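Galactan 1,3-beta-galactosidase (Phanerochaete chrysosporium, PDB 7BYS) probably hydrolyses beta-1,3-galactan from the chain end, as an exo-acting family 43 glycoside hydrolase that also carries a carbohydrate-binding module. Local coordinates at residues D134-S146 with E187-F199. Sequence-based numbering, arbitrary orientation. Where two conformers were deposited one is given.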
loop_
_atom_site.group_PDB
_atom_site.type_symbol
_atom_site.label_atom_id
_atom_site.label_comp_id
_atom_site.label_asym_id
_atom_site.label_seq_id
_atom_site.Cartn_x
_atom_site.Cartn_y
_atom_site.Cartn_z
ATOM N N ASP A 134 -24.174 6.513 -6.366
ATOM C CA ASP A 134 -22.755 6.826 -6.436
ATOM C C ASP A 134 -21.912 5.583 -6.207
ATOM O O ASP A 134 -22.241 4.709 -5.397
ATOM C CB ASP A 134 -22.372 7.790 -5.312
ATOM C CG ASP A 134 -22.875 9.195 -5.529
ATOM O OD1 ASP A 134 -23.487 9.479 -6.587
ATOM O OD2 ASP A 134 -22.645 10.026 -4.618
ATOM N N SER A 135 -20.780 5.546 -6.896
ATOM C CA SER A 135 -19.707 4.614 -6.572
ATOM C C SER A 135 -18.396 5.360 -6.742
ATOM O O SER A 135 -18.109 5.873 -7.829
ATOM C CB SER A 135 -19.761 3.393 -7.493
ATOM O OG SER A 135 -18.718 2.475 -7.199
ATOM N N ARG A 136 -17.600 5.422 -5.672
ATOM C CA ARG A 136 -16.283 6.039 -5.753
ATOM C C ARG A 136 -15.216 4.971 -5.528
ATOM O O ARG A 136 -15.048 4.109 -6.393
ATOM C CB ARG A 136 -16.186 7.283 -4.862
ATOM C CG ARG A 136 -16.959 8.446 -5.460
ATOM C CD ARG A 136 -16.863 9.706 -4.611
ATOM N NE ARG A 136 -17.551 10.835 -5.234
ATOM C CZ ARG A 136 -18.857 11.068 -5.135
ATOM N NH1 ARG A 136 -19.651 10.250 -4.460
ATOM N NH2 ARG A 136 -19.380 12.126 -5.745
ATOM N N ASP A 137 -14.514 4.956 -4.393
ATOM C CA ASP A 137 -13.592 3.845 -4.151
ATOM C C ASP A 137 -14.369 2.536 -4.225
ATOM O O ASP A 137 -15.483 2.427 -3.700
ATOM C CB ASP A 137 -13.010 3.926 -2.741
ATOM C CG ASP A 137 -11.843 4.881 -2.618
ATOM O OD1 ASP A 137 -11.577 5.664 -3.542
ATOM O OD2 ASP A 137 -11.217 4.861 -1.547
ATOM N N GLU A 138 -13.784 1.539 -4.879
ATOM C CA GLU A 138 -14.470 0.267 -5.054
ATOM C C GLU A 138 -13.463 -0.869 -5.040
ATOM O O GLU A 138 -12.254 -0.663 -5.189
ATOM C CB GLU A 138 -15.322 0.230 -6.337
ATOM C CG GLU A 138 -14.622 0.665 -7.629
ATOM C CD GLU A 138 -13.397 -0.167 -7.990
ATOM O OE1 GLU A 138 -12.347 0.439 -8.243
ATOM O OE2 GLU A 138 -13.463 -1.424 -8.000
ATOM N N SER A 139 -13.987 -2.079 -4.882
ATOM C CA SER A 139 -13.240 -3.276 -5.216
ATOM C C SER A 139 -14.219 -4.300 -5.773
ATOM O O SER A 139 -15.442 -4.111 -5.733
ATOM C CB SER A 139 -12.468 -3.797 -3.999
ATOM O OG SER A 139 -11.689 -4.934 -4.326
ATOM N N ILE A 140 -13.671 -5.404 -6.269
ATOM C CA ILE A 140 -14.454 -6.535 -6.755
ATOM C C ILE A 140 -13.994 -7.745 -5.966
ATOM O O ILE A 140 -12.790 -8.005 -5.877
ATOM C CB ILE A 140 -14.227 -6.775 -8.262
ATOM C CG1 ILE A 140 -14.668 -5.563 -9.088
ATOM C CG2 ILE A 140 -14.925 -8.068 -8.725
ATOM C CD1 ILE A 140 -16.147 -5.337 -9.076
ATOM N N PHE A 141 -14.941 -8.475 -5.385
ATOM C CA PHE A 141 -14.647 -9.723 -4.693
ATOM C C PHE A 141 -15.317 -10.870 -5.439
ATOM O O PHE A 141 -16.513 -10.807 -5.741
ATOM C CB PHE A 141 -15.154 -9.683 -3.243
ATOM C CG PHE A 141 -15.039 -11.009 -2.554
ATOM C CD1 PHE A 141 -13.794 -11.502 -2.184
ATOM C CD2 PHE A 141 -16.160 -11.805 -2.356
ATOM C CE1 PHE A 141 -13.665 -12.744 -1.600
ATOM C CE2 PHE A 141 -16.038 -13.062 -1.766
ATOM C CZ PHE A 141 -14.790 -13.530 -1.387
ATOM N N GLN A 142 -14.549 -11.917 -5.733
ATOM C CA GLN A 142 -15.067 -13.119 -6.376
ATOM C C GLN A 142 -15.075 -14.255 -5.358
ATOM O O GLN A 142 -14.020 -14.657 -4.856
ATOM C CB GLN A 142 -14.193 -13.486 -7.571
ATOM C CG GLN A 142 -14.717 -14.651 -8.397
ATOM C CD GLN A 142 -13.791 -14.946 -9.562
ATOM O OE1 GLN A 142 -12.580 -15.045 -9.378
ATOM N NE2 GLN A 142 -14.349 -15.046 -10.763
ATOM N N ASP A 143 -16.266 -14.783 -5.070
ATOM C CA ASP A 143 -16.402 -15.874 -4.122
ATOM C C ASP A 143 -15.986 -17.190 -4.773
ATOM O O ASP A 143 -15.808 -17.294 -5.991
ATOM C CB ASP A 143 -17.848 -15.945 -3.633
ATOM C CG ASP A 143 -17.976 -16.481 -2.214
ATOM O OD1 ASP A 143 -16.981 -16.978 -1.645
ATOM O OD2 ASP A 143 -19.108 -16.388 -1.674
ATOM N N ASP A 144 -15.836 -18.219 -3.934
ATOM C CA ASP A 144 -15.421 -19.540 -4.391
ATOM C C ASP A 144 -16.560 -20.551 -4.334
ATOM O O ASP A 144 -16.317 -21.759 -4.217
ATOM C CB ASP A 144 -14.173 -20.027 -3.642
ATOM C CG ASP A 144 -14.399 -20.197 -2.149
ATOM O OD1 ASP A 144 -15.504 -19.905 -1.647
ATOM O OD2 ASP A 144 -13.448 -20.637 -1.462
ATOM N N ASP A 145 -17.796 -20.076 -4.404
ATOM C CA ASP A 145 -18.926 -20.957 -4.647
ATOM C C ASP A 145 -18.888 -21.465 -6.086
ATOM O O ASP A 145 -18.024 -21.100 -6.884
ATOM C CB ASP A 145 -20.231 -20.228 -4.348
ATOM C CG ASP A 145 -20.445 -19.010 -5.234
ATOM O OD1 ASP A 145 -19.460 -18.363 -5.654
ATOM O OD2 ASP A 145 -21.619 -18.686 -5.501
ATOM N N SER A 146 -19.852 -22.331 -6.418
ATOM C CA SER A 146 -19.835 -22.991 -7.721
ATOM C C SER A 146 -19.975 -21.990 -8.862
ATOM O O SER A 146 -19.341 -22.143 -9.911
ATOM C CB SER A 146 -20.932 -24.058 -7.790
ATOM O OG SER A 146 -22.113 -23.619 -7.139
ATOM N N GLU A 187 -14.020 3.627 2.751
ATOM C CA GLU A 187 -13.538 3.551 1.378
ATOM C C GLU A 187 -12.374 2.566 1.317
ATOM O O GLU A 187 -12.137 1.792 2.252
ATOM C CB GLU A 187 -13.276 4.941 0.789
ATOM C CG GLU A 187 -12.149 5.694 1.456
ATOM C CD GLU A 187 -11.922 7.067 0.824
ATOM O OE1 GLU A 187 -12.721 7.483 -0.042
ATOM O OE2 GLU A 187 -10.935 7.736 1.191
ATOM N N ALA A 188 -11.678 2.553 0.178
ATOM C CA ALA A 188 -10.563 1.639 -0.070
ATOM C C ALA A 188 -10.843 0.204 0.388
ATOM O O ALA A 188 -10.058 -0.384 1.157
ATOM C CB ALA A 188 -9.295 2.194 0.586
ATOM N N PRO A 189 -11.944 -0.404 -0.048
ATOM C CA PRO A 189 -12.308 -1.723 0.473
ATOM C C PRO A 189 -11.549 -2.856 -0.201
ATOM O O PRO A 189 -11.077 -2.750 -1.334
ATOM C CB PRO A 189 -13.796 -1.834 0.115
ATOM C CG PRO A 189 -13.912 -1.048 -1.167
ATOM C CD PRO A 189 -12.980 0.127 -0.959
ATOM N N GLY A 190 -11.480 -3.971 0.521
ATOM C CA GLY A 190 -11.192 -5.263 -0.077
ATOM C C GLY A 190 -11.733 -6.352 0.819
ATOM O O GLY A 190 -11.882 -6.151 2.028
ATOM N N ILE A 191 -12.039 -7.516 0.231
ATOM C CA ILE A 191 -12.482 -8.673 1.007
ATOM C C ILE A 191 -11.578 -9.860 0.717
ATOM O O ILE A 191 -11.226 -10.130 -0.437
ATOM C CB ILE A 191 -13.966 -9.045 0.788
ATOM C CG1 ILE A 191 -14.868 -8.023 1.496
ATOM C CG2 ILE A 191 -14.251 -10.500 1.247
ATOM C CD1 ILE A 191 -16.362 -8.149 1.156
ATOM N N VAL A 192 -11.199 -10.560 1.780
ATOM C CA VAL A 192 -10.469 -11.809 1.666
ATOM C C VAL A 192 -11.173 -12.851 2.526
ATOM O O VAL A 192 -11.655 -12.546 3.626
ATOM C CB VAL A 192 -8.984 -11.619 2.050
ATOM C CG1 VAL A 192 -8.845 -11.212 3.503
ATOM C CG2 VAL A 192 -8.186 -12.881 1.744
ATOM N N LYS A 193 -11.261 -14.074 2.012
ATOM C CA LYS A 193 -11.835 -15.147 2.801
ATOM C C LYS A 193 -10.785 -15.762 3.708
ATOM O O LYS A 193 -9.587 -15.783 3.402
ATOM C CB LYS A 193 -12.404 -16.239 1.911
ATOM C CG LYS A 193 -13.629 -15.805 1.183
ATOM C CD LYS A 193 -14.308 -17.001 0.525
ATOM C CE LYS A 193 -15.279 -17.675 1.477
ATOM N NZ LYS A 193 -16.263 -18.530 0.751
ATOM N N HIS A 194 -11.252 -16.269 4.838
ATOM C CA HIS A 194 -10.389 -16.965 5.780
ATOM C C HIS A 194 -11.256 -17.980 6.499
ATOM O O HIS A 194 -12.196 -17.593 7.197
ATOM C CB HIS A 194 -9.786 -15.975 6.773
ATOM C CG HIS A 194 -9.099 -16.623 7.931
ATOM N ND1 HIS A 194 -7.826 -17.142 7.845
ATOM C CD2 HIS A 194 -9.505 -16.829 9.207
ATOM C CE1 HIS A 194 -7.480 -17.649 9.017
ATOM N NE2 HIS A 194 -8.481 -17.471 9.860
ATOM N N ASN A 195 -10.947 -19.264 6.303
ATOM C CA ASN A 195 -11.672 -20.371 6.931
ATOM C C ASN A 195 -13.183 -20.247 6.727
ATOM O O ASN A 195 -13.977 -20.422 7.653
ATOM C CB ASN A 195 -11.317 -20.497 8.415
ATOM C CG ASN A 195 -9.880 -20.920 8.636
ATOM O OD1 ASN A 195 -9.272 -21.565 7.781
ATOM N ND2 ASN A 195 -9.332 -20.565 9.791
ATOM N N GLY A 196 -13.581 -19.927 5.496
ATOM C CA GLY A 196 -14.978 -19.831 5.139
ATOM C C GLY A 196 -15.668 -18.542 5.534
ATOM O O GLY A 196 -16.827 -18.336 5.141
ATOM N N GLU A 197 -15.002 -17.674 6.286
ATOM C CA GLU A 197 -15.540 -16.403 6.747
ATOM C C GLU A 197 -15.004 -15.289 5.853
ATOM O O GLU A 197 -13.906 -15.396 5.294
ATOM C CB GLU A 197 -15.098 -16.175 8.197
ATOM C CG GLU A 197 -15.618 -14.912 8.852
ATOM C CD GLU A 197 -16.931 -15.125 9.581
ATOM O OE1 GLU A 197 -17.301 -14.239 10.390
ATOM O OE2 GLU A 197 -17.591 -16.168 9.345
ATOM N N TYR A 198 -15.784 -14.220 5.716
ATOM C CA TYR A 198 -15.419 -13.088 4.870
ATOM C C TYR A 198 -14.861 -11.964 5.733
ATOM O O TYR A 198 -15.466 -11.590 6.743
ATOM C CB TYR A 198 -16.629 -12.563 4.095
ATOM C CG TYR A 198 -17.324 -13.601 3.256
ATOM C CD1 TYR A 198 -16.937 -13.832 1.941
ATOM C CD2 TYR A 198 -18.372 -14.354 3.776
ATOM C CE1 TYR A 198 -17.571 -14.790 1.165
ATOM C CE2 TYR A 198 -19.012 -15.314 3.000
ATOM C CZ TYR A 198 -18.609 -15.522 1.704
ATOM O OH TYR A 198 -19.255 -16.479 0.944
ATOM N N PHE A 199 -13.717 -11.417 5.329
ATOM C CA PHE A 199 -13.075 -10.332 6.059
ATOM C C PHE A 199 -12.968 -9.120 5.150
ATOM O O PHE A 199 -12.311 -9.183 4.102
ATOM C CB PHE A 199 -11.697 -10.760 6.571
ATOM C CG PHE A 199 -11.769 -11.688 7.732
ATOM C CD1 PHE A 199 -12.005 -13.036 7.533
ATOM C CD2 PHE A 199 -11.635 -11.211 9.017
ATOM C CE1 PHE A 199 -12.099 -13.908 8.620
ATOM C CE2 PHE A 199 -11.729 -12.076 10.108
ATOM C CZ PHE A 199 -11.958 -13.424 9.898
HETATM O O HOH W 1 -14.549 6.820 -2.055
HETATM O O HOH W 2 -10.524 -0.570 -3.046
HETATM O O HOH W 3 -9.423 -4.384 -2.781
HETATM O O HOH W 4 -12.043 -7.433 -2.745
HETATM O O HOH W 5 -14.035 -20.747 1.250
#
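Ile191 lays its CG2 methyl over one face of the Phe141 ring, 3.7 Å from the centroid in a CH-pi contact, while Lys193 brings its aliphatic CG to the ring edge, 3.6 Å from Phe141 CZ. Phe141 CE2 lies near the plane of the Tyr198 ring at its edge, 3.7 Å from Tyr198 CE1, and the two rings meet obliquely. With CG anti to the backbone N (chi1 172°), Phe141 carries its ring across to the other strand; a phenylalanine suits the place because it offers a face to Ile191 CG2 and a rim to the Lys193 methylenes and Tyr198. Beyond the ring the contact turns polar. Asp143 spreads its carboxylate over three donors: OD2 takes Tyr198 OH at 2.6 Å, and OD1 receives Lys193 NZ on its syn lone pair as well as the backbone N-H of Asp144. The lysine chain bends at chi3 (88°), bringing NZ to a second salt bridge at 2.9 Å from Asp144 OD1. An asparagine in place of Asp143 would probably leave Lys193 with one carboxylate fewer to balance its ammonium. Strands 138-142 and 189-194, running nearly parallel (16°), are the innermost strands of neighbouring blades in the five-bladed beta-propeller of family 43, so side chains and water, rather than sheet pairing, join them. Ser139 OG donates to one water and accepts from another, which carry it to Pro189 O and Ile191 N respectively; a small hydroxyl can do both. Asp137, which binds galactose in a complex of this enzyme though no sugar is bound here, accepts Ala188 N on the anti lone pair of OD2 at 2.9 Å. The carboxylate of Glu187 lies close by, its OE1 3.4 Å from Asp137 OD2, and a water ties that OE1 to Asp137 N.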